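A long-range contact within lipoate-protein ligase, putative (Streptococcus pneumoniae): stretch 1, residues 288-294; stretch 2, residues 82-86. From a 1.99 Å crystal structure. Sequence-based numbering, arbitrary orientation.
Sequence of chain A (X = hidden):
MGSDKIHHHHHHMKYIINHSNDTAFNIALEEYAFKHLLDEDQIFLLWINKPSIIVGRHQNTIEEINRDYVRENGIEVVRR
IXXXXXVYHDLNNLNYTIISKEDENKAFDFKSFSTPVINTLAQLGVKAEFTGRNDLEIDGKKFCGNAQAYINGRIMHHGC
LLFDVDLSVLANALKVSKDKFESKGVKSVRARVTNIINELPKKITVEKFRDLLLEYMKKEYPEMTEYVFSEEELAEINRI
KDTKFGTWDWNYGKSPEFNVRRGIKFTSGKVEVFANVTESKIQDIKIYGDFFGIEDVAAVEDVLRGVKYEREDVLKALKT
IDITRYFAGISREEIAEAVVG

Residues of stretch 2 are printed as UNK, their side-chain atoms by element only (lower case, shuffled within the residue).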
ATOM      1  N   TYR A 288      -1.464 -12.442   9.086  1.00 28.83           N
ATOM      2  CA  TYR A 288      -0.765 -11.162   9.080  1.00 29.42           C
ATOM      3  C   TYR A 288       0.526 -11.281   8.297  1.00 31.04           C
ATOM      4  O   TYR A 288       1.035 -12.381   8.069  1.00 31.37           O
ATOM      5  CB  TYR A 288      -0.375 -10.749  10.496  1.00 29.37           C
ATOM      6  CG  TYR A 288      -1.508 -10.412  11.408  1.00 34.80           C
ATOM      7  CD1 TYR A 288      -2.275 -11.423  11.968  1.00 37.49           C
ATOM      8  CD2 TYR A 288      -1.789  -9.106  11.757  1.00 30.83           C
ATOM      9  CE1 TYR A 288      -3.311 -11.150  12.820  1.00 36.39           C
ATOM     10  CE2 TYR A 288      -2.863  -8.812  12.612  1.00 29.83           C
ATOM     11  CZ  TYR A 288      -3.606  -9.860  13.155  1.00 36.25           C
ATOM     12  OH  TYR A 288      -4.656  -9.646  14.020  1.00 38.91           O
ATOM     13  N   GLY A 289       1.080 -10.130   7.913  1.00 31.67           N
ATOM     14  CA  GLY A 289       2.369 -10.119   7.248  1.00 32.56           C
ATOM     15  C   GLY A 289       2.605  -8.885   6.417  1.00 29.87           C
ATOM     16  O   GLY A 289       1.756  -7.947   6.367  1.00 32.65           O
ATOM     17  N   ASP A 290       3.773  -8.875   5.776  1.00 31.61           N
ATOM     18  CA  ASP A 290       4.153  -7.787   4.855  1.00 29.61           C
ATOM     19  C   ASP A 290       4.254  -8.259   3.400  1.00 31.15           C
ATOM     20  O   ASP A 290       4.798  -7.533   2.565  1.00 29.09           O
ATOM     21  CB  ASP A 290       5.449  -7.098   5.294  1.00 34.32           C
ATOM     22  CG  ASP A 290       6.649  -8.064   5.436  1.00 31.03           C
ATOM     23  OD1 ASP A 290       6.612  -9.201   4.980  1.00 30.60           O
ATOM     24  OD2 ASP A 290       7.641  -7.678   6.067  1.00 36.10           O
ATOM     25  N   PHE A 291       3.747  -9.456   3.129  1.00 30.01           N
ATOM     26  CA  PHE A 291       3.504  -9.935   1.765  1.00 32.55           C
ATOM     27  C   PHE A 291       2.593  -8.932   1.027  1.00 32.67           C
ATOM     28  O   PHE A 291       1.872  -8.127   1.620  1.00 31.03           O
ATOM     29  CB  PHE A 291       2.821 -11.314   1.768  1.00 34.60           C
ATOM     30  CG  PHE A 291       1.540 -11.368   2.574  1.00 35.51           C
ATOM     31  CD1 PHE A 291       0.309 -11.040   1.990  1.00 24.68           C
ATOM     32  CD2 PHE A 291       1.568 -11.727   3.897  1.00 33.13           C
ATOM     33  CE1 PHE A 291      -0.879 -11.066   2.714  1.00 30.93           C
ATOM     34  CE2 PHE A 291       0.356 -11.791   4.641  1.00 36.96           C
ATOM     35  CZ  PHE A 291      -0.849 -11.415   4.051  1.00 39.01           C
ATOM     36  N   PHE A 292       2.678  -8.945  -0.284  1.00 34.26           N
ATOM     37  CA  PHE A 292       1.814  -8.116  -1.081  1.00 32.60           C
ATOM     38  C   PHE A 292       0.870  -8.964  -1.883  1.00 32.61           C
ATOM     39  O   PHE A 292       1.289  -9.887  -2.531  1.00 32.04           O
ATOM     40  CB  PHE A 292       2.611  -7.259  -2.055  1.00 33.51           C
ATOM     41  CG  PHE A 292       1.735  -6.490  -2.954  1.00 31.75           C
ATOM     42  CD1 PHE A 292       1.114  -5.322  -2.489  1.00 43.43           C
ATOM     43  CD2 PHE A 292       1.399  -6.979  -4.215  1.00 36.94           C
ATOM     44  CE1 PHE A 292       0.233  -4.632  -3.289  1.00 31.14           C
ATOM     45  CE2 PHE A 292       0.507  -6.272  -5.035  1.00 35.00           C
ATOM     46  CZ  PHE A 292      -0.080  -5.109  -4.553  1.00 31.52           C
ATOM     47  N   GLY A 293      -0.409  -8.581  -1.880  1.00 31.76           N
ATOM     48  CA  GLY A 293      -1.401  -9.125  -2.764  1.00 35.11           C
ATOM     49  C   GLY A 293      -2.321  -7.987  -3.134  1.00 32.88           C
ATOM     50  O   GLY A 293      -2.593  -7.059  -2.329  1.00 32.70           O
ATOM     51  N   ILE A 294      -2.821  -8.052  -4.347  1.00 29.24           N
ATOM     52  CA  ILE A 294      -3.720  -6.996  -4.876  1.00 31.74           C
ATOM     53  C   ILE A 294      -5.073  -6.981  -4.157  1.00 29.44           C
ATOM     54  O   ILE A 294      -5.693  -5.935  -4.031  1.00 33.40           O
ATOM     55  CB  ILE A 294      -3.958  -7.165  -6.398  1.00 30.90           C
ATOM     56  CG1 ILE A 294      -2.702  -6.833  -7.184  1.00 37.99           C
ATOM     57  CG2 ILE A 294      -5.036  -6.227  -6.884  1.00 39.61           C
ATOM     58  CD1 ILE A 294      -2.726  -7.449  -8.579  1.00 51.89           C
ATOM     59  N   UNK A  82      -3.786  -1.022   0.829  1.00 28.09           N
ATOM     60  CA  UNK A  82      -3.038  -1.973   0.006  1.00 28.06           C
ATOM     61  C   UNK A  82      -2.019  -2.771   0.860  1.00 28.07           C
ATOM     62  O   UNK A  82      -1.639  -2.370   1.965  1.00 28.08           O
ATOM     63  o   UNK A  82      -1.464  -0.198  -0.575  1.00 26.00           O
ATOM     64  c   UNK A  82      -2.271  -1.248  -1.099  1.00 31.56           C
ATOM     65  N   UNK A  83      -1.545  -3.862   0.285  1.00 24.42           N
ATOM     66  CA  UNK A  83      -0.618  -4.755   0.924  1.00 25.40           C
ATOM     67  C   UNK A  83       0.792  -4.282   0.986  1.00 26.85           C
ATOM     68  O   UNK A  83       1.087  -3.158   0.647  1.00 29.90           O
ATOM     69  N   UNK A  84       1.662  -5.152   1.452  1.00 28.43           N
ATOM     70  CA  UNK A  84       3.101  -4.833   1.597  1.00 28.83           C
ATOM     71  C   UNK A  84       3.536  -4.387   2.977  1.00 29.04           C
ATOM     72  O   UNK A  84       2.832  -4.626   3.999  1.00 27.20           O
ATOM     73  N   UNK A  85       4.689  -3.712   3.001  1.00 28.78           N
ATOM     74  CA  UNK A  85       5.347  -3.324   4.216  1.00 27.70           C
ATOM     75  C   UNK A  85       5.169  -1.874   4.627  1.00 28.50           C
ATOM     76  O   UNK A  85       4.370  -1.109   4.056  1.00 27.14           O
ATOM     77  N   UNK A  86       6.019  -1.478   5.578  1.00 29.33           N
ATOM     78  CA  UNK A  86       5.962  -0.163   6.173  1.00 28.99           C
ATOM     79  C   UNK A  86       6.702   0.871   5.343  1.00 28.68           C
ATOM     80  O   UNK A  86       7.777   0.618   4.805  1.00 30.82           O
ATOM     81  c   UNK A  86       6.507  -0.190   7.610  1.00 25.01           C
TER
HETATM   82  O   HOH W   1      -2.943  -4.271  -2.258  1.00 20.45           O
HETATM   83  O   HOH W   2       0.511  -5.978   4.800  1.00 20.36           O

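Position 82 carries two side-chain atoms, one carbon and one oxygen. The carbon is bonded to CA and the oxygen follows it, so the chain is short, unbranched and ends in a hydroxyl. Chi1 is 53°, the p rotamer. The nearest approach is from its CB to Phe292 CE1, 4.7 Å, so the side chain makes no contact with stretch 1. A CB bearing a lone oxygen is serine, so this is Ser82. Its OG is hydrogen-bonded to a residue just outside one of the two stretches.

Position 83 has no side-chain atoms. A CB built here would point toward stretch 1. A CB on position 83 would lie 3.2 Å from Gly293 N and 3.3 Å from Phe292 CD1, both tight. The backbone C of position 83 already sits 3.6 Å from Phe292 CD1, at the edge of the ring and near its plane. The residue is Gly83, and the absence of a side chain lets the two stretches pack this closely.

Position 84 also lacks side-chain atoms. Its phi and psi are 97° and -160°. A CB would point away from stretch 1, but at these angles it would be jammed against the carbonyl O of the residue before. The backbone alone therefore calls for glycine: Gly84. Its CA is 4.4 Å from the CA of Phe292, the nearest CA pair across the contact.

Position 85 again shows backbone only. A CB would point sideways, 3.9 Å from Asp290 CB, and there is room for it. Here the contact does not demand glycine; the empty side chain in the atom list identifies Gly85.

Position 86 has one side-chain carbon, a CB with nothing beyond it. That is alanine, Ala86. Its CB stays 7.4 Å from Asp290 CB, the nearest atom of stretch 1, and takes no part in the contact.

The contact works mainly through backbone. One direct hydrogen bond joins the stretches, from Gly84 N to Phe291 O at 3.0 Å. Two CA-H...O contacts support it: Gly84 CA to Asp290 O at 3.3 Å, and Asp290 CA to Gly84 O at 3.5 Å. Two waters extend the pairing. Water 1 accepts from Gly83 N at 2.9 Å and donates to Gly293 O at 2.8 Å. Water 2 donates to Gly84 O and to Gly289 O, each at 2.8 Å, bridging two carbonyl oxygens that lack a hydrogen to share. The Phe292 ring adds side-chain packing by its edge against the Gly83-Gly84 backbone. Together the stretches bury 231 Å², although at least 205 positions separate touching residues in sequence.

Stretch 2 (82-86) SGGGA
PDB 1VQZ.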